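Local coordinates for protein lysyl oxidase (Pichia pastoris, PDB 1W7C) that probably oxidises primary amines, peptidyl lysine among them, as a copper- and topaquinone-dependent amine oxidase of yeast, at residues A[53-59]-A[83-89]; A[95-99]-A[125-129]; A[119-124]-A[625-629]; A[177-182]-A[620-624]. One frame throughout, in Å; residues are numbered along the deposited sequence.

Interaction 1: A[53-59]-A[83-89]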
loop_
_atom_site.group_PDB
_atom_site.type_symbol
_atom_site.label_atom_id
_atom_site.label_comp_id
_atom_site.label_asym_id
_atom_site.label_seq_id
_atom_site.Cartn_x
_atom_site.Cartn_y
_atom_site.Cartn_z
ATOM N N ASN A 53 36.843 11.864 -31.760
ATOM C CA ASN A 53 36.813 11.434 -30.361
ATOM C C ASN A 53 36.172 12.530 -29.559
ATOM O O ASN A 53 36.448 13.704 -29.797
ATOM C CB ASN A 53 38.213 11.210 -29.781
ATOM C CG ASN A 53 39.115 10.405 -30.686
ATOM O OD1 ASN A 53 38.703 9.414 -31.282
ATOM N ND2 ASN A 53 40.391 10.810 -30.756
ATOM N N TYR A 54 35.343 12.167 -28.593
ATOM C CA TYR A 54 34.728 13.167 -27.729
ATOM C C TYR A 54 34.337 12.576 -26.396
ATOM O O TYR A 54 34.127 11.387 -26.272
ATOM C CB TYR A 54 33.519 13.815 -28.383
ATOM C CG TYR A 54 32.456 12.861 -28.884
ATOM C CD1 TYR A 54 31.416 12.459 -28.077
ATOM C CD2 TYR A 54 32.490 12.391 -30.183
ATOM C CE1 TYR A 54 30.427 11.603 -28.547
ATOM C CE2 TYR A 54 31.518 11.508 -30.677
ATOM C CZ TYR A 54 30.487 11.133 -29.860
ATOM O OH TYR A 54 29.542 10.272 -30.372
ATOM N N VAL A 55 34.250 13.431 -25.388
ATOM C CA VAL A 55 33.927 12.973 -24.046
ATOM C C VAL A 55 32.406 13.017 -23.797
ATOM O O VAL A 55 31.749 14.048 -24.024
ATOM C CB VAL A 55 34.669 13.842 -22.987
ATOM C CG1 VAL A 55 34.340 13.405 -21.551
ATOM C CG2 VAL A 55 36.171 13.771 -23.210
ATOM N N LEU A 56 31.864 11.926 -23.277
ATOM C CA LEU A 56 30.447 11.911 -22.887
ATOM C C LEU A 56 30.226 12.257 -21.421
ATOM O O LEU A 56 29.495 13.188 -21.108
ATOM C CB LEU A 56 29.784 10.550 -23.170
ATOM C CG LEU A 56 29.430 10.189 -24.586
ATOM C CD1 LEU A 56 30.662 9.687 -25.306
ATOM C CD2 LEU A 56 28.321 9.124 -24.571
ATOM N N TRP A 57 30.845 11.450 -20.554
ATOM C CA TRP A 57 30.544 11.437 -19.124
ATOM C C TRP A 57 31.818 11.462 -18.285
ATOM O O TRP A 57 32.847 10.902 -18.687
ATOM C CB TRP A 57 29.735 10.186 -18.778
ATOM C CG TRP A 57 28.389 10.177 -19.406
ATOM C CD1 TRP A 57 27.548 11.249 -19.583
ATOM C CD2 TRP A 57 27.737 9.056 -19.998
ATOM N NE1 TRP A 57 26.406 10.844 -20.227
ATOM C CE2 TRP A 57 26.492 9.501 -20.481
ATOM C CE3 TRP A 57 28.073 7.697 -20.154
ATOM C CZ2 TRP A 57 25.591 8.654 -21.141
ATOM C CZ3 TRP A 57 27.174 6.853 -20.806
ATOM C CH2 TRP A 57 25.948 7.335 -21.287
ATOM N N ILE A 58 31.738 12.159 -17.155
ATOM C CA ILE A 58 32.783 12.214 -16.144
ATOM C C ILE A 58 32.100 12.252 -14.782
ATOM O O ILE A 58 31.386 13.207 -14.490
ATOM C CB ILE A 58 33.668 13.478 -16.272
ATOM C CG1 ILE A 58 34.339 13.556 -17.641
ATOM C CG2 ILE A 58 34.697 13.470 -15.153
ATOM C CD1 ILE A 58 35.092 14.860 -17.892
ATOM N N GLU A 59 32.273 11.183 -14.007
ATOM C CA GLU A 59 31.597 11.075 -12.722
ATOM C C GLU A 59 32.436 10.342 -11.685
ATOM O O GLU A 59 33.446 9.726 -12.003
ATOM C CB GLU A 59 30.241 10.388 -12.864
ATOM C CG GLU A 59 30.346 8.924 -13.220
ATOM C CD GLU A 59 29.069 8.129 -12.984
ATOM O OE1 GLU A 59 28.076 8.683 -12.467
ATOM O OE2 GLU A 59 29.110 6.924 -13.314
ATOM N N ALA A 83 37.655 9.156 -10.887
ATOM C CA ALA A 83 36.577 9.367 -11.838
ATOM C C ALA A 83 36.432 8.189 -12.800
ATOM O O ALA A 83 37.404 7.639 -13.270
ATOM C CB ALA A 83 36.841 10.642 -12.632
ATOM N N ARG A 84 35.186 7.879 -13.107
ATOM C CA ARG A 84 34.804 7.089 -14.288
ATOM C C ARG A 84 34.516 8.103 -15.390
ATOM O O ARG A 84 33.767 9.067 -15.185
ATOM C CB ARG A 84 33.534 6.307 -14.003
ATOM C CG ARG A 84 32.885 5.684 -15.243
ATOM C CD ARG A 84 31.565 5.046 -14.963
ATOM N NE ARG A 84 30.921 4.536 -16.154
ATOM C CZ ARG A 84 29.731 4.896 -16.599
ATOM N NH1 ARG A 84 29.022 5.853 -15.982
ATOM N NH2 ARG A 84 29.255 4.304 -17.718
ATOM N N THR A 85 35.121 7.887 -16.548
ATOM C CA THR A 85 34.809 8.679 -17.750
ATOM C C THR A 85 34.431 7.751 -18.874
ATOM O O THR A 85 34.831 6.597 -18.921
ATOM C CB THR A 85 36.032 9.547 -18.139
ATOM O OG1 THR A 85 37.103 8.710 -18.622
ATOM C CG2 THR A 85 36.612 10.286 -16.901
ATOM N N VAL A 86 33.571 8.230 -19.745
ATOM C CA VAL A 86 33.213 7.496 -20.945
ATOM C C VAL A 86 33.523 8.446 -22.104
ATOM O O VAL A 86 33.014 9.586 -22.150
ATOM C CB VAL A 86 31.737 7.048 -20.952
ATOM C CG1 VAL A 86 31.441 6.231 -22.194
ATOM C CG2 VAL A 86 31.395 6.278 -19.647
ATOM N N VAL A 87 34.335 7.939 -23.046
ATOM C CA VAL A 87 34.856 8.709 -24.160
ATOM C C VAL A 87 34.542 7.903 -25.422
ATOM O O VAL A 87 34.795 6.696 -25.491
ATOM C CB VAL A 87 36.374 8.933 -24.023
ATOM C CG1 VAL A 87 36.944 9.710 -25.214
ATOM C CG2 VAL A 87 36.704 9.620 -22.692
ATOM N N TYR A 88 34.003 8.576 -26.430
ATOM C CA TYR A 88 33.886 7.961 -27.743
ATOM C C TYR A 88 35.176 8.151 -28.509
ATOM O O TYR A 88 35.674 9.263 -28.616
ATOM C CB TYR A 88 32.725 8.553 -28.532
ATOM C CG TYR A 88 32.631 7.922 -29.896
ATOM C CD1 TYR A 88 32.117 6.637 -30.059
ATOM C CD2 TYR A 88 33.143 8.568 -31.022
ATOM C CE1 TYR A 88 32.071 6.040 -31.300
ATOM C CE2 TYR A 88 33.080 7.967 -32.257
ATOM C CZ TYR A 88 32.563 6.705 -32.390
ATOM O OH TYR A 88 32.476 6.112 -33.626
ATOM N N PHE A 89 35.715 7.045 -28.998
ATOM C CA PHE A 89 36.872 7.066 -29.891
ATOM C C PHE A 89 36.501 6.637 -31.302
ATOM O O PHE A 89 36.227 5.446 -31.546
ATOM C CB PHE A 89 37.976 6.156 -29.371
ATOM C CG PHE A 89 38.620 6.655 -28.106
ATOM C CD1 PHE A 89 38.223 6.160 -26.880
ATOM C CD2 PHE A 89 39.580 7.649 -28.139
ATOM C CE1 PHE A 89 38.785 6.616 -25.718
ATOM C CE2 PHE A 89 40.167 8.102 -26.970
ATOM C CZ PHE A 89 39.768 7.572 -25.753
#
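Strands 53-59 and 83-89 run antiparallel, their axes 4.6 Å apart at closest and 154° between directions. Near the start, Tyr-54 and Tyr-88 form a hydrogen-bonded pair: Tyr-54 N to Tyr-88 O is 2.9 Å and Tyr-88 N to Tyr-54 O is 2.8 Å. Tyr-88 CB sits over the face of the Tyr-54 ring, 3.8 Å from its centroid and 15° off the normal, a CH-pi contact; the Tyr-54 hydroxyl itself bonds to Asp-135. Val-55 faces Val-87 in a non-hydrogen-bonded pair, CG2 to CG2 4.2 Å, on the side packed against helix 26-39. Leu-56, with psi at -59°, interrupts the register: Leu-56 N at 2.8 Å and Trp-57 N at 3.3 Å both donate to Val-86 O. Trp-57 CE3 then lies 3.6 Å from Val-86 CG2, which meets the indole at its edge. Ile-58 returns to the helix side, pairing with Thr-85 (CG1 to CG2 4.1 Å). Glu-59 closes the segment with two backbone bonds to Arg-84, N to O and O to N, each 2.8 Å, and a salt bridge from OE2 to Arg-84 NH1 of 2.9 Å; Arg-84 NE also pairs with Glu-99 of the next strand. Two residues opposite one define a classic beta bulge, here in the antiparallel sheet of the N2 domain of a copper amine oxidase.

Interaction 2: A[95-99]-A[125-129]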
loop_
_atom_site.group_PDB
_atom_site.type_symbol
_atom_site.label_atom_id
_atom_site.label_comp_id
_atom_site.label_asym_id
_atom_site.label_seq_id
_atom_site.Cartn_x
_atom_site.Cartn_y
_atom_site.Cartn_z
ATOM N N GLY A 95 34.914 2.513 -34.642
ATOM C CA GLY A 95 34.555 3.333 -33.511
ATOM C C GLY A 95 34.052 2.525 -32.341
ATOM O O GLY A 95 33.503 1.432 -32.509
ATOM N N TYR A 96 34.260 3.074 -31.151
ATOM C CA TYR A 96 33.759 2.462 -29.928
ATOM C C TYR A 96 33.722 3.498 -28.838
ATOM O O TYR A 96 34.443 4.486 -28.903
ATOM C CB TYR A 96 34.657 1.278 -29.517
ATOM C CG TYR A 96 36.115 1.634 -29.389
ATOM C CD1 TYR A 96 36.628 2.120 -28.190
ATOM C CD2 TYR A 96 36.973 1.515 -30.460
ATOM C CE1 TYR A 96 37.965 2.466 -28.070
ATOM C CE2 TYR A 96 38.296 1.867 -30.353
ATOM C CZ TYR A 96 38.797 2.336 -29.159
ATOM O OH TYR A 96 40.123 2.689 -29.058
ATOM N N PHE A 97 32.879 3.268 -27.840
ATOM C CA PHE A 97 32.950 4.008 -26.590
ATOM C C PHE A 97 33.866 3.243 -25.647
ATOM O O PHE A 97 33.833 2.014 -25.626
ATOM C CB PHE A 97 31.547 4.152 -25.954
ATOM C CG PHE A 97 30.567 4.890 -26.807
ATOM C CD1 PHE A 97 29.932 4.268 -27.875
ATOM C CD2 PHE A 97 30.319 6.237 -26.573
ATOM C CE1 PHE A 97 29.068 4.994 -28.676
ATOM C CE2 PHE A 97 29.428 6.938 -27.336
ATOM C CZ PHE A 97 28.826 6.325 -28.406
ATOM N N GLU A 98 34.671 3.953 -24.864
ATOM C CA GLU A 98 35.473 3.299 -23.861
ATOM C C GLU A 98 35.316 3.975 -22.515
ATOM O O GLU A 98 35.313 5.206 -22.409
ATOM C CB GLU A 98 36.952 3.184 -24.257
ATOM C CG GLU A 98 37.701 2.199 -23.328
ATOM C CD GLU A 98 39.069 1.787 -23.809
ATOM O OE1 GLU A 98 39.644 2.497 -24.658
ATOM O OE2 GLU A 98 39.595 0.776 -23.265
ATOM N N GLU A 99 35.180 3.141 -21.486
ATOM C CA GLU A 99 35.171 3.603 -20.117
ATOM C C GLU A 99 36.622 3.598 -19.632
ATOM O O GLU A 99 37.356 2.598 -19.824
ATOM C CB GLU A 99 34.286 2.669 -19.270
ATOM C CG GLU A 99 32.885 2.513 -19.836
ATOM C CD GLU A 99 31.918 1.777 -18.931
ATOM O OE1 GLU A 99 31.567 2.350 -17.868
ATOM O OE2 GLU A 99 31.553 0.654 -19.297
ATOM N N SER A 125 36.016 -2.905 -21.496
ATOM C CA SER A 125 35.915 -1.469 -21.383
ATOM C C SER A 125 35.318 -0.818 -22.617
ATOM O O SER A 125 34.813 0.306 -22.505
ATOM C CB SER A 125 37.276 -0.845 -21.087
ATOM O OG SER A 125 38.207 -1.198 -22.110
ATOM N N LYS A 126 35.415 -1.474 -23.764
ATOM C CA LYS A 126 35.009 -0.917 -25.036
ATOM C C LYS A 126 33.619 -1.463 -25.443
ATOM O O LYS A 126 33.377 -2.673 -25.446
ATOM C CB LYS A 126 36.031 -1.333 -26.128
ATOM C CG LYS A 126 37.406 -0.695 -25.913
ATOM C CD LYS A 126 38.426 -1.118 -26.995
ATOM C CE LYS A 126 39.788 -0.491 -26.801
ATOM N NZ LYS A 126 40.461 -0.957 -25.576
ATOM N N LEU A 127 32.756 -0.531 -25.832
ATOM C CA LEU A 127 31.426 -0.820 -26.354
ATOM C C LEU A 127 31.432 -0.515 -27.844
ATOM O O LEU A 127 31.615 0.641 -28.212
ATOM C CB LEU A 127 30.392 0.043 -25.623
ATOM C CG LEU A 127 28.930 -0.023 -26.087
ATOM C CD1 LEU A 127 28.314 -1.318 -25.594
ATOM C CD2 LEU A 127 28.163 1.167 -25.579
ATOM N N PRO A 128 31.266 -1.519 -28.710
ATOM C CA PRO A 128 31.331 -1.284 -30.160
ATOM C C PRO A 128 30.297 -0.268 -30.655
ATOM O O PRO A 128 29.166 -0.210 -30.157
ATOM C CB PRO A 128 31.029 -2.664 -30.738
ATOM C CG PRO A 128 31.438 -3.606 -29.696
ATOM C CD PRO A 128 31.056 -2.951 -28.394
ATOM N N PHE A 129 30.661 0.473 -31.697
ATOM C CA PHE A 129 29.772 1.443 -32.308
ATOM C C PHE A 129 28.372 0.877 -32.583
ATOM O O PHE A 129 27.377 1.536 -32.308
ATOM C CB PHE A 129 30.379 1.946 -33.626
ATOM C CG PHE A 129 29.516 2.966 -34.322
ATOM C CD1 PHE A 129 29.568 4.304 -33.950
ATOM C CD2 PHE A 129 28.634 2.582 -35.336
ATOM C CE1 PHE A 129 28.783 5.224 -34.563
ATOM C CE2 PHE A 129 27.853 3.518 -35.961
ATOM C CZ PHE A 129 27.925 4.839 -35.573
HETATM O O HOH W 1 31.952 -0.219 -21.917
#
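Strand 126-128 adds to the antiparallel N2-domain sheet alongside strand 96-99, the axes 4.5 Å apart and 162° between directions. Ser-125 O accepts from Glu-99 N at 3.0 Å, while Ser-125 OG donates to Glu-98 OE2 at 2.7 Å. Lys-126 stands opposite Glu-98 in a non-hydrogen-bonded pair (CA to CA 4.4 Å), so their side chains share the face of Tyr-96: Lys-126 NZ forms a salt bridge with Glu-98 OE2 at 3.0 Å, on the oxygen Ser-125 OG binds, and Lys-126 CD lies 4.0 Å from the Tyr-96 ring centroid, 19° off its normal, a CH-pi contact. Leu-127 forms the hydrogen-bonded pair with Phe-97, N to O 2.8 Å and O to N 2.9 Å, and its CD2 reaches Phe-97 CD1 at 4.2 Å on the buried face, where Leu-618 also packs. Pro-128 and Tyr-96 form a non-hydrogen-bonded pair (CA to CA 4.5 Å), where proline costs no hydrogen bond. The Phe-129 ring packs edge-to-face with Phe-50, and Phe-129 N bonds Gly-95 O at 3.1 Å.

Interaction 3: A[119-124]-A[625-629]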
loop_
_atom_site.group_PDB
_atom_site.type_symbol
_atom_site.label_atom_id
_atom_site.label_comp_id
_atom_site.label_asym_id
_atom_site.label_seq_id
_atom_site.Cartn_x
_atom_site.Cartn_y
_atom_site.Cartn_z
ATOM N N TYR A 119 33.436 -3.670 -13.225
ATOM C CA TYR A 119 32.007 -3.827 -12.918
ATOM C C TYR A 119 31.190 -4.308 -14.122
ATOM O O TYR A 119 29.986 -4.489 -14.004
ATOM C CB TYR A 119 31.403 -2.522 -12.343
ATOM C CG TYR A 119 31.727 -1.324 -13.186
ATOM C CD1 TYR A 119 31.139 -1.136 -14.443
ATOM C CD2 TYR A 119 32.678 -0.414 -12.761
ATOM C CE1 TYR A 119 31.485 -0.056 -15.249
ATOM C CE2 TYR A 119 33.055 0.624 -13.548
ATOM C CZ TYR A 119 32.456 0.822 -14.799
ATOM O OH TYR A 119 32.814 1.933 -15.572
ATOM N N ASN A 120 31.839 -4.468 -15.283
ATOM C CA ASN A 120 31.195 -5.015 -16.460
ATOM C C ASN A 120 31.387 -6.503 -16.484
ATOM O O ASN A 120 32.522 -6.986 -16.554
ATOM C CB ASN A 120 31.762 -4.386 -17.722
ATOM C CG ASN A 120 31.363 -2.929 -17.864
ATOM O OD1 ASN A 120 30.313 -2.519 -17.364
ATOM N ND2 ASN A 120 32.210 -2.129 -18.545
ATOM N N THR A 121 30.292 -7.257 -16.418
ATOM C CA THR A 121 30.381 -8.691 -16.409
ATOM C C THR A 121 30.970 -9.253 -17.692
ATOM O O THR A 121 31.527 -10.345 -17.688
ATOM C CB THR A 121 29.019 -9.359 -16.170
ATOM O OG1 THR A 121 28.113 -9.001 -17.212
ATOM C CG2 THR A 121 28.385 -8.950 -14.857
ATOM N N ASN A 122 30.895 -8.498 -18.777
ATOM C CA ASN A 122 31.414 -8.979 -20.055
ATOM C C ASN A 122 32.918 -8.743 -20.220
ATOM O O ASN A 122 33.496 -9.118 -21.229
ATOM C CB ASN A 122 30.611 -8.403 -21.231
ATOM C CG ASN A 122 31.000 -6.969 -21.606
ATOM O OD1 ASN A 122 31.762 -6.314 -20.918
ATOM N ND2 ASN A 122 30.439 -6.489 -22.700
ATOM N N GLY A 123 33.537 -8.167 -19.197
ATOM C CA GLY A 123 34.980 -7.979 -19.123
ATOM C C GLY A 123 35.580 -6.947 -20.057
ATOM O O GLY A 123 36.803 -6.891 -20.213
ATOM N N LYS A 124 34.735 -6.124 -20.666
ATOM C CA LYS A 124 35.169 -5.166 -21.675
ATOM C C LYS A 124 35.021 -3.731 -21.189
ATOM O O LYS A 124 34.021 -3.375 -20.569
ATOM C CB LYS A 124 34.347 -5.340 -22.949
ATOM C CG LYS A 124 34.526 -6.704 -23.585
ATOM C CD LYS A 124 33.593 -6.967 -24.744
ATOM C CE LYS A 124 33.729 -8.380 -25.214
ATOM N NZ LYS A 124 32.780 -8.673 -26.303
ATOM N N ASP A 625 25.317 -9.061 -25.749
ATOM C CA ASP A 625 26.557 -8.925 -24.986
ATOM C C ASP A 625 26.643 -7.593 -24.242
ATOM O O ASP A 625 27.589 -6.828 -24.441
ATOM C CB ASP A 625 27.776 -9.104 -25.926
ATOM C CG ASP A 625 29.077 -9.179 -25.182
ATOM O OD1 ASP A 625 30.127 -8.861 -25.780
ATOM O OD2 ASP A 625 29.146 -9.565 -24.003
ATOM N N PRO A 626 25.665 -7.305 -23.381
ATOM C CA PRO A 626 25.693 -6.047 -22.635
ATOM C C PRO A 626 26.853 -5.963 -21.658
ATOM O O PRO A 626 27.332 -6.999 -21.188
ATOM C CB PRO A 626 24.365 -6.061 -21.887
ATOM C CG PRO A 626 24.097 -7.507 -21.679
ATOM C CD PRO A 626 24.498 -8.132 -23.016
ATOM N N PRO A 627 27.308 -4.756 -21.375
ATOM C CA PRO A 627 28.312 -4.549 -20.327
ATOM C C PRO A 627 28.008 -5.309 -19.053
ATOM O O PRO A 627 28.919 -5.990 -18.537
ATOM C CB PRO A 627 28.348 -3.038 -20.163
ATOM C CG PRO A 627 28.032 -2.532 -21.528
ATOM C CD PRO A 627 26.963 -3.491 -22.052
ATOM N N VAL A 628 26.759 -5.251 -18.583
ATOM C CA VAL A 628 26.314 -6.056 -17.458
ATOM C C VAL A 628 25.180 -6.976 -17.899
ATOM O O VAL A 628 24.106 -6.511 -18.346
ATOM C CB VAL A 628 25.860 -5.176 -16.284
ATOM C CG1 VAL A 628 25.163 -6.041 -15.216
ATOM C CG2 VAL A 628 27.045 -4.449 -15.663
ATOM N N ASN A 629 25.437 -8.273 -17.758
ATOM C CA ASN A 629 24.405 -9.279 -17.820
ATOM C C ASN A 629 24.164 -9.720 -16.387
ATOM O O ASN A 629 25.016 -10.353 -15.789
ATOM C CB ASN A 629 24.829 -10.433 -18.703
ATOM C CG ASN A 629 23.726 -11.478 -18.854
ATOM O OD1 ASN A 629 22.904 -11.652 -17.946
ATOM N ND2 ASN A 629 23.708 -12.181 -19.986
#
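Between two segments without helix or strand, a threonine hydroxyl takes the place of a backbone carbonyl as acceptor: Asn-629 N donates to Thr-121 OG1 at 2.8 Å with an N-H...O angle of 176°. Thr-121 adopts the p rotamer (chi1 61°), which carries OG1 to this position. Beside it, Pro-627 O accepts from Asn-122 N at 3.2 Å and 160°, and lies 3.2 Å from Asn-120 CA. The Pro-627 ring packs on the Asn-120 side chain, Pro-627 CB to Asn-120 OD1 3.5 Å, and Val-628 CG2 lies 3.4 Å from Tyr-119 O. The loop presenting these groups is a type I beta turn from Asn-120 to Gly-123, closed by Gly-123 N to Asn-120 O at 3.1 Å; Gly-123, the last residue of the turn, has positive phi (71°), which favours glycine. An Asx turn extends it, with Lys-124 N donating to Asn-122 OD1 at 3.0 Å. The turn lies in the loop between strands 112-115 and 126-128 and docks it on a loop of the enzyme domain; Thr-121 also touches Phe-633, a ligand of the second calcium site. At the exposed end, Lys-124 NZ forms a salt bridge with Asp-625 OD1 at 2.7 Å, supplemented by a weak bond from Asn-122 ND2 to Asp-625 O at 3.4 Å.

Interaction 4: A[177-182]-A[620-624]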
loop_
_atom_site.group_PDB
_atom_site.type_symbol
_atom_site.label_atom_id
_atom_site.label_comp_id
_atom_site.label_asym_id
_atom_site.label_seq_id
_atom_site.Cartn_x
_atom_site.Cartn_y
_atom_site.Cartn_z
ATOM N N PRO A 177 14.891 -0.102 -27.987
ATOM C CA PRO A 177 16.255 0.030 -28.529
ATOM C C PRO A 177 16.343 -0.220 -30.033
ATOM O O PRO A 177 15.405 -0.676 -30.693
ATOM C CB PRO A 177 16.997 -1.090 -27.795
ATOM C CG PRO A 177 15.949 -2.162 -27.653
ATOM C CD PRO A 177 14.704 -1.383 -27.282
ATOM N N GLN A 178 17.507 0.125 -30.572
ATOM C CA GLN A 178 17.906 -0.345 -31.902
ATOM C C GLN A 178 18.071 -1.860 -31.887
ATOM O O GLN A 178 18.159 -2.466 -30.800
ATOM C CB GLN A 178 19.217 0.368 -32.308
ATOM C CG GLN A 178 19.077 1.897 -32.386
ATOM C CD GLN A 178 20.369 2.608 -32.613
ATOM O OE1 GLN A 178 20.357 3.819 -32.774
ATOM N NE2 GLN A 178 21.487 1.873 -32.618
ATOM N N LEU A 179 18.089 -2.463 -33.076
ATOM C CA LEU A 179 18.143 -3.909 -33.242
ATOM C C LEU A 179 19.398 -4.322 -34.034
ATOM O O LEU A 179 19.387 -4.416 -35.272
ATOM C CB LEU A 179 16.869 -4.394 -33.930
ATOM C CG LEU A 179 15.602 -4.206 -33.072
ATOM C CD1 LEU A 179 14.359 -4.334 -33.959
ATOM C CD2 LEU A 179 15.527 -5.201 -31.930
ATOM N N HIS A 180 20.468 -4.603 -33.303
ATOM C CA HIS A 180 21.706 -5.088 -33.884
ATOM C C HIS A 180 21.735 -6.599 -33.805
ATOM O O HIS A 180 21.445 -7.215 -32.776
ATOM C CB HIS A 180 22.931 -4.504 -33.162
ATOM C CG HIS A 180 24.226 -5.074 -33.646
ATOM N ND1 HIS A 180 24.722 -4.802 -34.904
ATOM C CD2 HIS A 180 25.088 -5.963 -33.083
ATOM C CE1 HIS A 180 25.857 -5.465 -35.084
ATOM N NE2 HIS A 180 26.103 -6.181 -33.997
ATOM N N ASP A 181 22.078 -7.197 -34.929
ATOM C CA ASP A 181 22.089 -8.654 -35.058
ATOM C C ASP A 181 23.555 -9.100 -35.131
ATOM O O ASP A 181 24.197 -8.905 -36.161
ATOM C CB ASP A 181 21.340 -9.093 -36.320
ATOM C CG ASP A 181 21.239 -10.566 -36.453
ATOM O OD1 ASP A 181 21.972 -11.319 -35.775
ATOM O OD2 ASP A 181 20.471 -11.077 -37.279
ATOM N N PRO A 182 24.105 -9.682 -34.065
ATOM C CA PRO A 182 25.519 -10.083 -34.105
ATOM C C PRO A 182 25.826 -11.144 -35.151
ATOM O O PRO A 182 26.981 -11.276 -35.562
ATOM C CB PRO A 182 25.791 -10.630 -32.687
ATOM C CG PRO A 182 24.641 -10.236 -31.850
ATOM C CD PRO A 182 23.497 -9.931 -32.746
ATOM N N THR A 620 21.387 -0.852 -23.171
ATOM C CA THR A 620 20.124 -1.041 -23.888
ATOM C C THR A 620 20.243 -1.539 -25.326
ATOM O O THR A 620 19.460 -2.395 -25.744
ATOM C CB THR A 620 19.260 0.221 -23.805
ATOM O OG1 THR A 620 17.926 -0.033 -24.255
ATOM C CG2 THR A 620 19.761 1.375 -24.656
ATOM N N ASN A 621 21.232 -1.032 -26.086
ATOM C CA ASN A 621 21.426 -1.480 -27.488
ATOM C C ASN A 621 22.316 -2.697 -27.653
ATOM O O ASN A 621 22.431 -3.238 -28.755
ATOM C CB ASN A 621 21.931 -0.325 -28.342
ATOM C CG ASN A 621 20.998 0.860 -28.329
ATOM O OD1 ASN A 621 19.788 0.709 -28.573
ATOM N ND2 ASN A 621 21.528 2.041 -28.027
ATOM N N ALA A 622 22.966 -3.113 -26.580
ATOM C CA ALA A 622 23.879 -4.255 -26.629
ATOM C C ALA A 622 23.102 -5.512 -26.255
ATOM O O ALA A 622 23.154 -6.014 -25.126
ATOM C CB ALA A 622 25.070 -4.012 -25.695
ATOM N N LEU A 623 22.314 -5.999 -27.216
ATOM C CA LEU A 623 21.212 -6.894 -26.904
ATOM C C LEU A 623 21.659 -8.256 -26.374
ATOM O O LEU A 623 20.981 -8.841 -25.544
ATOM C CB LEU A 623 20.337 -7.097 -28.140
ATOM C CG LEU A 623 19.654 -5.859 -28.740
ATOM C CD1 LEU A 623 18.884 -6.230 -30.014
ATOM C CD2 LEU A 623 18.748 -5.138 -27.714
ATOM N N TYR A 624 22.785 -8.762 -26.880
ATOM C CA TYR A 624 23.267 -10.098 -26.573
ATOM C C TYR A 624 24.506 -10.114 -25.661
ATOM O O TYR A 624 24.720 -11.068 -24.906
ATOM C CB TYR A 624 23.492 -10.914 -27.870
ATOM C CG TYR A 624 22.185 -11.108 -28.592
ATOM C CD1 TYR A 624 21.784 -10.216 -29.590
ATOM C CD2 TYR A 624 21.306 -12.099 -28.213
ATOM C CE1 TYR A 624 20.551 -10.330 -30.205
ATOM C CE2 TYR A 624 20.061 -12.243 -28.842
ATOM C CZ TYR A 624 19.693 -11.359 -29.842
ATOM O OH TYR A 624 18.448 -11.461 -30.436
HETATM O O HOH W 2 20.808 -3.117 -30.842
HETATM O O HOH W 3 22.774 -6.367 -30.265
#
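The end of strand 170-180, outermost within the chain in its five-stranded antiparallel sheet, meets an enzyme-domain loop in which Ala-622 centres an inverse gamma turn. The backbones diverge (CA to CA 5.5 Å at Pro-177/Asn-621, 7.2 Å at His-180/Leu-623), and the Leu-623 side chain and two waters fill the wider part. The Pro-177 ring, after a cis peptide bond, is a bump in the hollow formed by Thr-620 O, Asn-621 OD1 (3.4 Å from Pro-177 CB) and Leu-623 CD2 (4.1 Å from Pro-177 CG). Leu-623, the opposing bump, fills a hollow bounded by Pro-177, Gln-178 O, Leu-179 CD2 and His-180 O, its CD1 3.9 to 4.0 Å from the last three. Pro-182 CD rests 3.6 Å from Tyr-624 CD1. Asn-621 OD1 accepts from Gln-178 N at 3.1 Å, while Asn-621 ND2 donates to Gly-132 O. Thr-620 touches Ser-357, just before Asp-358, the predicted proton acceptor. One water joins Asn-621 O (2.6 Å) to His-180 N (2.9 Å), the other His-180 O (3.0 Å) to Leu-623 N (3.1 Å).

Overall arrangement
Interactions 1 and 2 belong to one antiparallel sheet, their centres 10 Å apart and joined where strands 82-89 and 96-103 pair (Val-87 O to Glu-98 N, 2.8 Å). Both rest on antiparallel backbone bonding, broken in interaction 1 by the bulge, but interaction 1 is almost wholly buried, whereas interaction 2 has exposed residues at its margin. Interactions 3 and 4, partly buried, use successive pieces of one enzyme-domain loop to meet different partners; turns, side-chain acceptors and, in interaction 4, waters replace strand pairing. A polar cluster connects the first three: Glu-99 OE1 bridges to Arg-84 NE (2.9 Å) and bonds Tyr-119 OH (2.6 Å). Leu-127 packs on both Pro-627 and Ala-622, tying interaction 2 to interactions 3 and 4.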